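Local coordinates for putative agmatinase (Clostridium difficile, PDB 3LHL), which probably hydrolyses agmatine to putrescine and urea, as a manganese-dependent enzyme of the arginase family, at residues Glu42-Leu48 with Arg268-Ile273; Phe92-His98 with Cys244-Glu248; His98-Ala104 with Tyr198-Asp202; Phe185-Val189 with Ile230-Ile234; Ser209-Gly213 with Ser259-Ala263. All coordinates share one frame; numbering follows the deposited sequence.

Contact 1: Glu42-Leu48 with Arg268-Ile273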
# COMPACT_ATOMS: atom_id res chain seq x y z
N GLU A 42 12.42 -3.48 17.44
CA GLU A 42 13.31 -4.60 17.16
C GLU A 42 13.45 -4.82 15.65
O GLU A 42 12.49 -4.67 14.90
CB GLU A 42 12.77 -5.88 17.80
CG GLU A 42 12.59 -5.82 19.30
CD GLU A 42 13.87 -5.50 20.05
OE1 GLU A 42 14.96 -5.82 19.53
OE2 GLU A 42 13.79 -4.94 21.17
N THR A 43 14.66 -5.17 15.21
CA THR A 43 14.90 -5.43 13.80
C THR A 43 14.60 -6.89 13.49
O THR A 43 14.56 -7.30 12.33
CB THR A 43 16.38 -5.14 13.41
OG1 THR A 43 17.25 -6.05 14.09
CG2 THR A 43 16.76 -3.71 13.77
N TYR A 44 14.37 -7.67 14.54
CA TYR A 44 14.07 -9.09 14.38
C TYR A 44 12.58 -9.36 14.47
O TYR A 44 11.88 -8.82 15.33
CB TYR A 44 14.79 -9.92 15.45
CG TYR A 44 14.44 -11.39 15.40
CD1 TYR A 44 14.76 -12.17 14.30
CD2 TYR A 44 13.75 -12.00 16.46
CE1 TYR A 44 14.42 -13.53 14.24
CE2 TYR A 44 13.40 -13.35 16.41
CZ TYR A 44 13.74 -14.10 15.30
OH TYR A 44 13.39 -15.43 15.23
N SER A 45 12.08 -10.21 13.57
CA SER A 45 10.68 -10.56 13.57
C SER A 45 10.53 -12.02 13.99
O SER A 45 10.89 -12.93 13.24
CB SER A 45 10.07 -10.37 12.18
OG SER A 45 8.74 -10.87 12.13
N PRO A 46 10.02 -12.25 15.21
CA PRO A 46 9.83 -13.62 15.69
C PRO A 46 8.76 -14.36 14.91
O PRO A 46 8.81 -15.58 14.78
CB PRO A 46 9.47 -13.43 17.17
CG PRO A 46 8.83 -12.06 17.19
CD PRO A 46 9.72 -11.27 16.26
N PHE A 47 7.80 -13.62 14.37
CA PHE A 47 6.72 -14.21 13.58
C PHE A 47 7.25 -14.77 12.26
O PHE A 47 6.84 -15.85 11.83
CB PHE A 47 5.64 -13.16 13.30
CG PHE A 47 4.46 -13.68 12.50
CD1 PHE A 47 3.63 -14.67 13.03
CD2 PHE A 47 4.18 -13.18 11.23
CE1 PHE A 47 2.52 -15.14 12.30
CE2 PHE A 47 3.08 -13.64 10.49
CZ PHE A 47 2.25 -14.63 11.03
N LEU A 48 8.16 -14.05 11.62
CA LEU A 48 8.71 -14.49 10.35
C LEU A 48 10.10 -15.13 10.48
O LEU A 48 10.57 -15.80 9.56
CB LEU A 48 8.80 -13.31 9.38
CG LEU A 48 7.50 -12.59 9.03
CD1 LEU A 48 7.81 -11.22 8.45
CD2 LEU A 48 6.67 -13.42 8.07
N ARG A 268 8.15 -3.09 8.68
CA ARG A 268 9.24 -4.04 8.91
C ARG A 268 8.99 -5.40 8.28
O ARG A 268 9.81 -5.90 7.51
CB ARG A 268 9.50 -4.23 10.40
CG ARG A 268 10.70 -5.14 10.67
CD ARG A 268 10.82 -5.47 12.14
NE ARG A 268 9.74 -6.34 12.58
CZ ARG A 268 9.44 -6.58 13.85
NH1 ARG A 268 10.13 -6.01 14.82
NH2 ARG A 268 8.44 -7.41 14.15
N GLU A 269 7.84 -6.01 8.60
CA GLU A 269 7.52 -7.33 8.07
C GLU A 269 7.54 -7.35 6.54
O GLU A 269 8.02 -8.31 5.94
CB GLU A 269 6.16 -7.80 8.59
CG GLU A 269 5.97 -7.64 10.10
CD GLU A 269 6.99 -8.41 10.93
OE1 GLU A 269 6.64 -9.47 11.50
OE2 GLU A 269 8.15 -7.95 11.01
N LEU A 270 7.00 -6.31 5.92
CA LEU A 270 6.97 -6.24 4.47
C LEU A 270 8.37 -6.14 3.88
O LEU A 270 8.67 -6.78 2.88
CB LEU A 270 6.12 -5.06 4.00
CG LEU A 270 4.60 -5.29 4.13
CD1 LEU A 270 3.86 -4.03 3.74
CD2 LEU A 270 4.18 -6.45 3.25
N CYS A 271 9.23 -5.33 4.50
CA CYS A 271 10.60 -5.20 4.02
C CYS A 271 11.27 -6.57 4.11
O CYS A 271 11.93 -7.01 3.18
CB CYS A 271 11.39 -4.19 4.86
SG CYS A 271 11.01 -2.45 4.51
N LEU A 272 11.09 -7.23 5.25
CA LEU A 272 11.67 -8.55 5.45
C LEU A 272 11.21 -9.51 4.36
O LEU A 272 12.02 -10.13 3.67
CB LEU A 272 11.30 -9.08 6.83
CG LEU A 272 11.97 -8.33 7.99
CD1 LEU A 272 11.42 -8.81 9.32
CD2 LEU A 272 13.48 -8.56 7.92
N ILE A 273 9.90 -9.61 4.20
CA ILE A 273 9.31 -10.49 3.20
C ILE A 273 9.85 -10.26 1.79
O ILE A 273 10.24 -11.20 1.11
CB ILE A 273 7.76 -10.35 3.22
CG1 ILE A 273 7.16 -11.56 3.91
CG2 ILE A 273 7.20 -10.17 1.82
CD1 ILE A 273 7.72 -11.79 5.29
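Arg268 reaches out from helix 258-278 to the backbone of residues 42-48 and makes one half of the polar contact. Arg268 NH1 gives a hydrogen bond of 2.7 Å to Glu42 O, with 153° at the hydrogen; the acceptor lies in the guanidinium plane, but the donor stands well above the plane of the Glu42 carbonyl. Tyr44 O and Ser45 CA both lie over one face of the guanidinium, toward its rim, and the carbonyl there is too poorly angled to count as a bond. A bend at chi3 (69°) turns the arginine head to its helix neighbour, where Arg268 NE forms a salt bridge of 2.8 Å with Glu269 OE2; NH2 adds a weak bond to the same oxygen.

The other half belongs to Ser45. Ser45 OG donates to Glu269 OE1 at 2.6 Å, on the syn side of the carboxylate and only slightly out of its plane. Ser45 OG also accepts from Leu48 N at 3.3 Å, an ST motif, so one hydroxyl ties its own turn to the helix. With an arginine and a hydroxyl on it, the buried Glu269 carboxylate is probably ionised.

Apolar contact fills the rest. Leu48 CD1 presses on Ile273 CD1 at 3.2 Å, tighter than usual, the two side chains meeting at about a right angle. Ser45 CB rests on Leu272 CD1 at 3.5 Å.

Strands 44-45 and 50-51 pair antiparallel as a small beta-hairpin, and the whole arrangement is that hairpin laid against the C-terminal helix of the arginase alpha/beta fold.

Contact 2: Phe92-His98 with Cys244-Glu248. With MN (manganese (II) ion), chain B.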
# COMPACT_ATOMS: atom_id res chain seq x y z
N PHE A 92 9.43 0.96 -2.50
CA PHE A 92 8.54 0.73 -1.38
C PHE A 92 8.17 2.12 -0.85
O PHE A 92 8.96 2.77 -0.17
CB PHE A 92 9.24 -0.09 -0.30
CG PHE A 92 8.32 -0.63 0.76
CD1 PHE A 92 8.74 -1.63 1.62
CD2 PHE A 92 7.03 -0.13 0.90
CE1 PHE A 92 7.90 -2.12 2.61
CE2 PHE A 92 6.17 -0.62 1.90
CZ PHE A 92 6.62 -1.62 2.75
N MSE A 93 6.97 2.56 -1.20
CA MSE A 93 6.48 3.87 -0.82
C MSE A 93 5.63 3.86 0.46
O MSE A 93 4.76 3.00 0.65
CB MSE A 93 5.68 4.45 -1.99
CG MSE A 93 5.16 5.86 -1.81
SE MSE A 93 4.39 6.55 -3.48
CE MSE A 93 3.01 5.21 -3.74
N ILE A 94 5.92 4.81 1.34
CA ILE A 94 5.20 4.99 2.60
C ILE A 94 4.52 6.33 2.39
O ILE A 94 5.08 7.37 2.69
CB ILE A 94 6.14 5.14 3.80
CG1 ILE A 94 7.10 3.96 3.89
CG2 ILE A 94 5.31 5.29 5.07
CD1 ILE A 94 6.42 2.62 3.98
N GLY A 95 3.30 6.30 1.88
CA GLY A 95 2.66 7.57 1.62
C GLY A 95 1.65 8.08 2.61
O GLY A 95 1.51 7.60 3.75
N GLY A 96 0.98 9.13 2.15
CA GLY A 96 -0.09 9.75 2.88
C GLY A 96 -1.30 9.11 2.22
O GLY A 96 -1.46 7.90 2.27
N GLU A 97 -2.13 9.91 1.55
CA GLU A 97 -3.33 9.37 0.92
C GLU A 97 -3.05 8.31 -0.15
O GLU A 97 -1.95 8.22 -0.70
CB GLU A 97 -4.19 10.48 0.34
CG GLU A 97 -3.56 11.24 -0.78
CD GLU A 97 -4.52 12.26 -1.37
OE1 GLU A 97 -4.91 13.20 -0.63
OE2 GLU A 97 -4.89 12.12 -2.55
N HIS A 98 -4.08 7.53 -0.44
CA HIS A 98 -3.96 6.44 -1.40
C HIS A 98 -3.69 6.86 -2.85
O HIS A 98 -3.26 6.05 -3.66
CB HIS A 98 -5.21 5.56 -1.33
CG HIS A 98 -4.94 4.11 -1.57
ND1 HIS A 98 -5.84 3.12 -1.25
CD2 HIS A 98 -3.87 3.48 -2.10
CE1 HIS A 98 -5.34 1.95 -1.56
NE2 HIS A 98 -4.14 2.14 -2.08
N CYS A 244 5.68 -1.81 -4.02
CA CYS A 244 4.85 -1.91 -2.83
C CYS A 244 4.65 -0.56 -2.13
O CYS A 244 5.44 0.37 -2.30
CB CYS A 244 5.48 -2.91 -1.85
SG CYS A 244 4.58 -3.17 -0.30
N ASP A 245 3.57 -0.47 -1.35
CA ASP A 245 3.29 0.73 -0.58
C ASP A 245 2.25 0.49 0.52
O ASP A 245 1.45 -0.45 0.45
CB ASP A 245 2.82 1.87 -1.50
CG ASP A 245 1.42 1.65 -2.08
OD1 ASP A 245 0.49 1.32 -1.31
OD2 ASP A 245 1.25 1.82 -3.31
N ILE A 246 2.30 1.32 1.56
CA ILE A 246 1.34 1.27 2.65
C ILE A 246 0.87 2.72 2.73
O ILE A 246 1.68 3.64 2.63
CB ILE A 246 1.97 0.83 4.00
CG1 ILE A 246 3.10 1.77 4.40
CG2 ILE A 246 2.47 -0.61 3.90
CD1 ILE A 246 3.75 1.43 5.74
N VAL A 247 -0.43 2.93 2.90
CA VAL A 247 -0.93 4.29 2.91
C VAL A 247 -2.06 4.54 3.89
O VAL A 247 -2.58 3.62 4.51
CB VAL A 247 -1.44 4.69 1.49
CG1 VAL A 247 -0.30 4.60 0.48
CG2 VAL A 247 -2.57 3.75 1.08
N GLU A 248 -2.42 5.82 4.02
CA GLU A 248 -3.52 6.28 4.85
C GLU A 248 -3.30 6.33 6.37
O GLU A 248 -4.26 6.49 7.13
CB GLU A 248 -4.80 5.51 4.51
CG GLU A 248 -5.31 5.77 3.08
CD GLU A 248 -5.63 7.24 2.81
OE1 GLU A 248 -5.19 8.11 3.59
OE2 GLU A 248 -6.31 7.54 1.79
MN MN B . -7.73 3.32 -0.08
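Phe92 and Cys244 both hold their side chains anti to the backbone nitrogen (chi1 -167° and -179°), and this places Cys244 SG over one face of the Phe92 ring, off centre, 4.1 Å from the ring centroid: a sulfur-aromatic contact. The two residues form a parallel bridge between strands 90-95 and 240-247, inner neighbours in the arginase alpha/beta sheet. Backbone bonds continue the ladder: Met93 (present as selenomethionine) N to Cys244 O at 2.9 Å, Ile246 N to Met93 O at 3.1 Å, and Gly95 N to Ile246 O.

On the Phe92 face, which helix 258-278 covers, Ile94 and Ile246 lie side by side with their CD1 atoms 3.4 Å apart. On the other face the Met93 methyl CE sits beside Asp245, whose carboxylate is hydrogen-bonded elsewhere, to Tyr198 among others.

Past the strand ends the chains stay joined. Glu248 N bonds to Gly96 O at 2.9 Å, and Glu248 OE2 takes His98 N at 3.2 Å from above its carboxylate plane. His98 ND1 binds a manganese ion at 2.2 Å, while Val247 CG2 lies over a face of that imidazole, 3.7 Å from its centroid.

Contact 3: His98-Ala104 with Tyr198-Asp202. With MN (manganese (II) ion), chain B; MN (manganese (II) ion), chain C.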
# COMPACT_ATOMS: atom_id res chain seq x y z
N HIS A 98 -4.08 7.53 -0.44
CA HIS A 98 -3.96 6.44 -1.40
C HIS A 98 -3.69 6.86 -2.85
O HIS A 98 -3.26 6.05 -3.66
CB HIS A 98 -5.21 5.56 -1.33
CG HIS A 98 -4.94 4.11 -1.57
ND1 HIS A 98 -5.84 3.12 -1.25
CD2 HIS A 98 -3.87 3.48 -2.10
CE1 HIS A 98 -5.34 1.95 -1.56
NE2 HIS A 98 -4.14 2.14 -2.08
N LEU A 99 -3.92 8.12 -3.18
CA LEU A 99 -3.68 8.55 -4.55
C LEU A 99 -2.22 8.41 -4.98
O LEU A 99 -1.94 8.18 -6.16
CB LEU A 99 -4.15 10.00 -4.76
CG LEU A 99 -4.09 10.54 -6.19
CD1 LEU A 99 -4.88 9.64 -7.15
CD2 LEU A 99 -4.63 11.95 -6.22
N VAL A 100 -1.28 8.51 -4.03
CA VAL A 100 0.14 8.40 -4.36
C VAL A 100 0.46 7.08 -5.07
O VAL A 100 1.47 6.96 -5.75
CB VAL A 100 1.05 8.49 -3.09
CG1 VAL A 100 0.79 9.80 -2.35
CG2 VAL A 100 0.83 7.30 -2.19
N THR A 101 -0.41 6.10 -4.89
CA THR A 101 -0.24 4.79 -5.50
C THR A 101 -0.39 4.82 -7.03
O THR A 101 0.25 4.03 -7.73
CB THR A 101 -1.27 3.79 -4.92
OG1 THR A 101 -0.96 3.55 -3.54
CG2 THR A 101 -1.24 2.47 -5.68
N LEU A 102 -1.20 5.73 -7.55
CA LEU A 102 -1.42 5.80 -9.00
C LEU A 102 -0.14 6.03 -9.80
O LEU A 102 0.21 5.22 -10.65
CB LEU A 102 -2.47 6.87 -9.33
CG LEU A 102 -2.81 7.13 -10.81
CD1 LEU A 102 -3.10 5.81 -11.55
CD2 LEU A 102 -4.02 8.05 -10.87
N PRO A 103 0.58 7.14 -9.53
CA PRO A 103 1.82 7.39 -10.28
C PRO A 103 2.88 6.32 -10.03
O PRO A 103 3.63 5.96 -10.93
CB PRO A 103 2.25 8.77 -9.80
CG PRO A 103 1.66 8.87 -8.42
CD PRO A 103 0.29 8.26 -8.62
N ALA A 104 2.93 5.82 -8.80
CA ALA A 104 3.90 4.80 -8.43
C ALA A 104 3.63 3.55 -9.25
O ALA A 104 4.54 2.96 -9.83
CB ALA A 104 3.79 4.48 -6.95
N TYR A 198 2.01 -5.80 -7.79
CA TYR A 198 2.19 -4.48 -7.20
C TYR A 198 1.28 -4.58 -5.98
O TYR A 198 0.07 -4.76 -6.11
CB TYR A 198 1.69 -3.35 -8.09
CG TYR A 198 1.97 -2.01 -7.44
CD1 TYR A 198 3.14 -1.30 -7.72
CD2 TYR A 198 1.12 -1.49 -6.45
CE1 TYR A 198 3.46 -0.13 -7.04
CE2 TYR A 198 1.44 -0.32 -5.77
CZ TYR A 198 2.61 0.36 -6.06
OH TYR A 198 2.93 1.51 -5.37
N LEU A 199 1.87 -4.49 -4.80
CA LEU A 199 1.10 -4.60 -3.56
C LEU A 199 0.81 -3.25 -2.94
O LEU A 199 1.72 -2.53 -2.53
CB LEU A 199 1.87 -5.47 -2.56
CG LEU A 199 1.32 -5.59 -1.14
CD1 LEU A 199 -0.03 -6.27 -1.14
CD2 LEU A 199 2.33 -6.37 -0.30
N THR A 200 -0.47 -2.89 -2.88
CA THR A 200 -0.87 -1.62 -2.28
C THR A 200 -1.74 -1.90 -1.06
O THR A 200 -2.82 -2.49 -1.17
CB THR A 200 -1.65 -0.73 -3.29
OG1 THR A 200 -2.07 0.47 -2.62
CG2 THR A 200 -2.87 -1.46 -3.84
N ILE A 201 -1.26 -1.48 0.10
CA ILE A 201 -1.97 -1.70 1.35
C ILE A 201 -2.48 -0.42 2.00
O ILE A 201 -1.69 0.40 2.50
CB ILE A 201 -1.06 -2.44 2.37
CG1 ILE A 201 -0.82 -3.87 1.90
CG2 ILE A 201 -1.69 -2.40 3.77
CD1 ILE A 201 0.09 -4.67 2.81
N ASP A 202 -3.79 -0.23 1.98
CA ASP A 202 -4.40 0.92 2.64
C ASP A 202 -4.53 0.41 4.08
O ASP A 202 -5.27 -0.55 4.33
CB ASP A 202 -5.78 1.21 2.07
CG ASP A 202 -6.44 2.40 2.74
OD1 ASP A 202 -6.33 2.51 3.98
OD2 ASP A 202 -7.07 3.21 2.04
MN MN B . -7.73 3.32 -0.08
MN MN C . -9.35 3.12 2.70
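The His98 ring is met at its edge by Thr200: His98 NE2 donates to Thr200 OG1 at 2.7 Å, the oxygen lying close to the ring plane and the bond fairly straight at 160°. The ring of His119 also meets this imidazole, the two planes inclined to each other. The Asp202 carboxylate is turned 79° from the imidazole plane. The Tyr198 ring has Thr200 CB at its edge, while Thr101 CG2 comes in obliquely, 3.9 Å from Tyr198 CE2.

This is part of the binuclear manganese site of the arginase family, built at the C-terminal ends of the parallel strands. Asp202 OD2 binds, at 2.2 Å, the same manganese ion that His98 ND1 holds, with Asp121 and Asp125 completing its protein ligands. Asp202 OD2 also bridges to the second manganese at 2.4 Å, which Asp121, His123 and Asp204 bind as well.

Thr200 thus acts as a second-shell residue: by taking up NE2 it fixes the rotation of the imidazole, with ND1 left to face the metal. Behind it, Asp245 is the hydrogen-bond partner of Thr101 OG1 and Tyr198 OH and also reaches Thr200 OG1, whereas any bond between the OG1 atoms of Thr200 and Thr101 is weak and unsettled. Farther from the metals, in helix 101-111, the Ala104 methyl CB rests 3.5 Å from Tyr198 OH.

Contact 4: Phe185-Val189 with Ile230-Ile234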
# COMPACT_ATOMS: atom_id res chain seq x y z
N PHE A 185 -7.05 -14.82 0.71
CA PHE A 185 -5.73 -14.36 0.27
C PHE A 185 -4.74 -15.47 -0.11
O PHE A 185 -4.08 -15.38 -1.14
CB PHE A 185 -5.08 -13.46 1.33
CG PHE A 185 -3.87 -12.71 0.82
CD1 PHE A 185 -3.98 -11.85 -0.28
CD2 PHE A 185 -2.62 -12.88 1.41
CE1 PHE A 185 -2.86 -11.17 -0.78
CE2 PHE A 185 -1.49 -12.21 0.92
CZ PHE A 185 -1.61 -11.35 -0.18
N GLU A 186 -4.64 -16.51 0.72
CA GLU A 186 -3.71 -17.60 0.43
C GLU A 186 -4.05 -18.26 -0.90
O GLU A 186 -3.16 -18.58 -1.68
CB GLU A 186 -3.72 -18.64 1.55
CG GLU A 186 -2.73 -19.79 1.35
CD GLU A 186 -2.55 -20.63 2.60
OE1 GLU A 186 -3.44 -20.61 3.47
OE2 GLU A 186 -1.51 -21.32 2.72
N ASN A 187 -5.34 -18.46 -1.16
CA ASN A 187 -5.77 -19.07 -2.41
C ASN A 187 -5.39 -18.19 -3.60
O ASN A 187 -4.88 -18.69 -4.61
CB ASN A 187 -7.28 -19.31 -2.42
CG ASN A 187 -7.66 -20.60 -1.72
OD1 ASN A 187 -6.84 -21.51 -1.58
ND2 ASN A 187 -8.91 -20.70 -1.29
N ILE A 188 -5.64 -16.89 -3.49
CA ILE A 188 -5.32 -15.95 -4.56
C ILE A 188 -3.83 -15.90 -4.84
O ILE A 188 -3.41 -15.90 -5.99
CB ILE A 188 -5.83 -14.52 -4.23
CG1 ILE A 188 -7.36 -14.51 -4.25
CG2 ILE A 188 -5.28 -13.51 -5.25
CD1 ILE A 188 -7.97 -15.00 -5.56
N VAL A 189 -3.03 -15.87 -3.78
CA VAL A 189 -1.58 -15.81 -3.92
C VAL A 189 -1.01 -17.05 -4.62
O VAL A 189 -0.14 -16.93 -5.48
CB VAL A 189 -0.91 -15.63 -2.55
CG1 VAL A 189 0.60 -15.69 -2.69
CG2 VAL A 189 -1.32 -14.29 -1.95
N ILE A 230 -0.94 -12.49 6.37
CA ILE A 230 -0.65 -12.27 4.96
C ILE A 230 0.85 -12.22 4.73
O ILE A 230 1.33 -12.53 3.64
CB ILE A 230 -1.28 -10.95 4.42
CG1 ILE A 230 -0.54 -9.74 4.98
CG2 ILE A 230 -2.75 -10.89 4.80
CD1 ILE A 230 -0.78 -8.47 4.17
N PHE A 231 1.60 -11.86 5.77
CA PHE A 231 3.05 -11.80 5.62
C PHE A 231 3.61 -13.21 5.49
O PHE A 231 4.53 -13.45 4.69
CB PHE A 231 3.68 -11.09 6.82
CG PHE A 231 3.20 -9.68 7.00
CD1 PHE A 231 3.03 -8.85 5.89
CD2 PHE A 231 2.92 -9.18 8.27
CE1 PHE A 231 2.59 -7.54 6.05
CE2 PHE A 231 2.48 -7.87 8.44
CZ PHE A 231 2.31 -7.05 7.32
N LYS A 232 3.05 -14.14 6.25
CA LYS A 232 3.50 -15.53 6.20
C LYS A 232 3.13 -16.12 4.84
O LYS A 232 3.93 -16.83 4.21
CB LYS A 232 2.84 -16.33 7.32
CG LYS A 232 3.48 -17.69 7.57
CD LYS A 232 2.76 -18.44 8.69
CE LYS A 232 2.05 -19.68 8.15
NZ LYS A 232 1.04 -19.36 7.10
N ILE A 233 1.92 -15.83 4.39
CA ILE A 233 1.41 -16.32 3.11
C ILE A 233 2.27 -15.83 1.94
O ILE A 233 2.55 -16.59 1.00
CB ILE A 233 -0.05 -15.86 2.91
CG1 ILE A 233 -0.93 -16.55 3.95
CG2 ILE A 233 -0.50 -16.16 1.49
CD1 ILE A 233 -2.32 -15.98 4.07
N ILE A 234 2.68 -14.57 1.99
CA ILE A 234 3.52 -14.03 0.94
C ILE A 234 4.91 -14.67 1.02
O ILE A 234 5.49 -15.03 0.00
CB ILE A 234 3.64 -12.49 1.05
CG1 ILE A 234 2.34 -11.84 0.57
CG2 ILE A 234 4.84 -11.99 0.25
CD1 ILE A 234 2.33 -10.35 0.70
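Phe185 fills the tight side of this contact, its ring pushed in among three isoleucines of helix 229-235. With CG anti to the backbone N (chi1 -167°), the ring leaves its own helix and reaches toward the other. Ile234 CG1 lies at the ring edge, near its plane, 3.9 Å from Phe185 CE2. Ile230 CB comes in obliquely at 3.7 Å from Phe185 CE2, and Ile233 CG2 is oblique to the ring too. Val189, one turn on from Phe185, sets its CG2 over the centre of a ring face, 3.4 Å above the plane. Phe120 and Phe156 of the sheet meet the same ring edge-to-face, so it is enclosed by apolar groups from both helices and from the strands beneath. Ile233 is packed just as closely: Ile233 CG2 lies 3.7 Å from Glu186 CA and meets the buried Val189 CG2 at 4.0 Å.

The two short helical segments run nearly parallel, their axes 9.9 Å apart and crossing at -22°. They are neighbouring helices of the alpha/beta fold on one side of the parallel sheet: helix 185-191 leads into strand 196-202 and helix 229-235 into strand 240-247, and those strands are adjacent.

Toward solvent the grip slackens. Glu186 CB still touches Ile233 CD1 at 3.9 Å, but beyond CB the exposed Glu186 chain runs out extended. Glu186 OE2 stays 5.4 Å from Lys232 NZ, too far for a salt bridge, and Lys232 NZ makes a long, weak ion pair with Glu229.

Contact 5: Ser209-Gly213 with Ser259-Ala263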
# COMPACT_ATOMS: atom_id res chain seq x y z
N SER A 209 -11.17 0.36 15.38
CA SER A 209 -10.78 0.45 16.79
C SER A 209 -9.35 -0.02 17.02
O SER A 209 -8.76 0.24 18.07
CB SER A 209 -11.73 -0.38 17.66
OG SER A 209 -13.05 0.11 17.58
N VAL A 210 -8.79 -0.71 16.04
CA VAL A 210 -7.43 -1.20 16.11
C VAL A 210 -6.49 -0.15 15.52
O VAL A 210 -5.44 0.14 16.09
CB VAL A 210 -7.26 -2.52 15.32
CG1 VAL A 210 -5.78 -2.90 15.22
CG2 VAL A 210 -8.08 -3.63 15.99
N PHE A 211 -6.88 0.41 14.38
CA PHE A 211 -6.08 1.41 13.68
C PHE A 211 -6.93 2.66 13.43
O PHE A 211 -7.36 2.92 12.31
CB PHE A 211 -5.60 0.84 12.34
CG PHE A 211 -4.53 1.67 11.65
CD1 PHE A 211 -3.19 1.49 11.95
CD2 PHE A 211 -4.88 2.62 10.69
CE1 PHE A 211 -2.20 2.24 11.30
CE2 PHE A 211 -3.91 3.37 10.04
CZ PHE A 211 -2.56 3.18 10.34
N PRO A 212 -7.19 3.44 14.48
CA PRO A 212 -8.01 4.65 14.33
C PRO A 212 -7.26 5.84 13.73
O PRO A 212 -7.88 6.82 13.30
CB PRO A 212 -8.49 4.90 15.76
CG PRO A 212 -7.31 4.47 16.57
CD PRO A 212 -6.89 3.18 15.90
N GLY A 213 -5.94 5.74 13.69
CA GLY A 213 -5.14 6.82 13.14
C GLY A 213 -5.17 6.80 11.62
O GLY A 213 -4.14 6.60 10.97
N SER A 259 -1.39 3.48 16.32
CA SER A 259 -1.50 3.35 14.87
C SER A 259 -0.14 3.49 14.19
O SER A 259 0.14 2.81 13.20
CB SER A 259 -2.44 4.42 14.32
OG SER A 259 -3.77 4.19 14.75
N THR A 260 0.70 4.37 14.72
CA THR A 260 2.03 4.59 14.17
C THR A 260 2.90 3.35 14.39
O THR A 260 3.65 2.93 13.51
CB THR A 260 2.69 5.81 14.84
OG1 THR A 260 1.88 6.97 14.61
CG2 THR A 260 4.09 6.06 14.27
N VAL A 261 2.77 2.77 15.58
CA VAL A 261 3.54 1.58 15.92
C VAL A 261 3.14 0.45 14.99
O VAL A 261 3.98 -0.31 14.51
CB VAL A 261 3.29 1.18 17.39
CG1 VAL A 261 4.08 -0.07 17.74
CG2 VAL A 261 3.66 2.33 18.31
N ILE A 262 1.84 0.33 14.74
CA ILE A 262 1.33 -0.71 13.86
C ILE A 262 1.91 -0.54 12.45
O ILE A 262 2.32 -1.52 11.83
CB ILE A 262 -0.21 -0.65 13.78
CG1 ILE A 262 -0.81 -0.93 15.17
CG2 ILE A 262 -0.72 -1.63 12.74
CD1 ILE A 262 -2.33 -0.90 15.23
N ALA A 263 1.93 0.69 11.96
CA ALA A 263 2.46 0.97 10.63
C ALA A 263 3.95 0.61 10.57
O ALA A 263 4.44 0.08 9.57
CB ALA A 263 2.27 2.45 10.28
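Gly213 and Ser259 make the polar link between the 209-213 loop and helix 258-278. Gly213 N donates to Ser259 OG at 2.9 Å, with 144° at the hydrogen. The serine hydroxyl sits beside its own backbone N (chi1 -68°), which turns OG toward the loop, and it has a second partner in Asp254 OD2. Pro212 CD lies 3.5 Å from Ser259 OG. Gly213 is held as well by backbone bonding to Ser250.

The aromatic part belongs to Phe211. Ser259 CB stands over one face of the ring, offset toward the rim, in a CH-pi contact 4.0 Å from CB to the centroid. The ring atom Phe211 CE1 comes within 3.1 Å of Ser259 O, a carbonyl that also receives the helix bond from Ala263 N. Ser259 therefore meets the loop with its hydroxyl, its methylene and its carbonyl.

Apolar contact comes one turn farther along the helix. Ile262 CG2 approaches Phe211 CD1 obliquely at 4.1 Å. Ile262 CD1 meets Val210 CG1 at 4.0 Å, the two side chains crossing at about a right angle; the same methyl also lies against the Val210 carbonyl oxygen, a van der Waals contact.

The loop follows strand 196-202 and the metal ligand Asp204, whose side chain comes within about 5 Å of that of Phe211, nearest atoms. Since the Ser259 hydroxyl accepts from Gly213 N, its own proton is probably given to the Asp254 carboxylate; one oxygen would then join two loops and the helix.

How the contacts relate
From the N terminus, segment 42-48, on the first strand of the hairpin, waits longest for its partner: contact 1 closes on helix 258-278 and encloses the other four. Strand 90-95 pairs with 240-247 in contact 2, a loop that contains both contact 3 and contact 4. Those two cross, since 185-189 precedes 198-202 while 230-234 follows it. Contact 3 has closed before contact 5 opens at 209-213, and contact 5 crosses contacts 2 and 4. Contacts 2 and 3 share His98 and one manganese ion. Leu270, in the helix segment of contact 1 but facing the sheet, packs on Phe92, Ile201 and Phe231, joining the last helix to the sheet and helix 229-235.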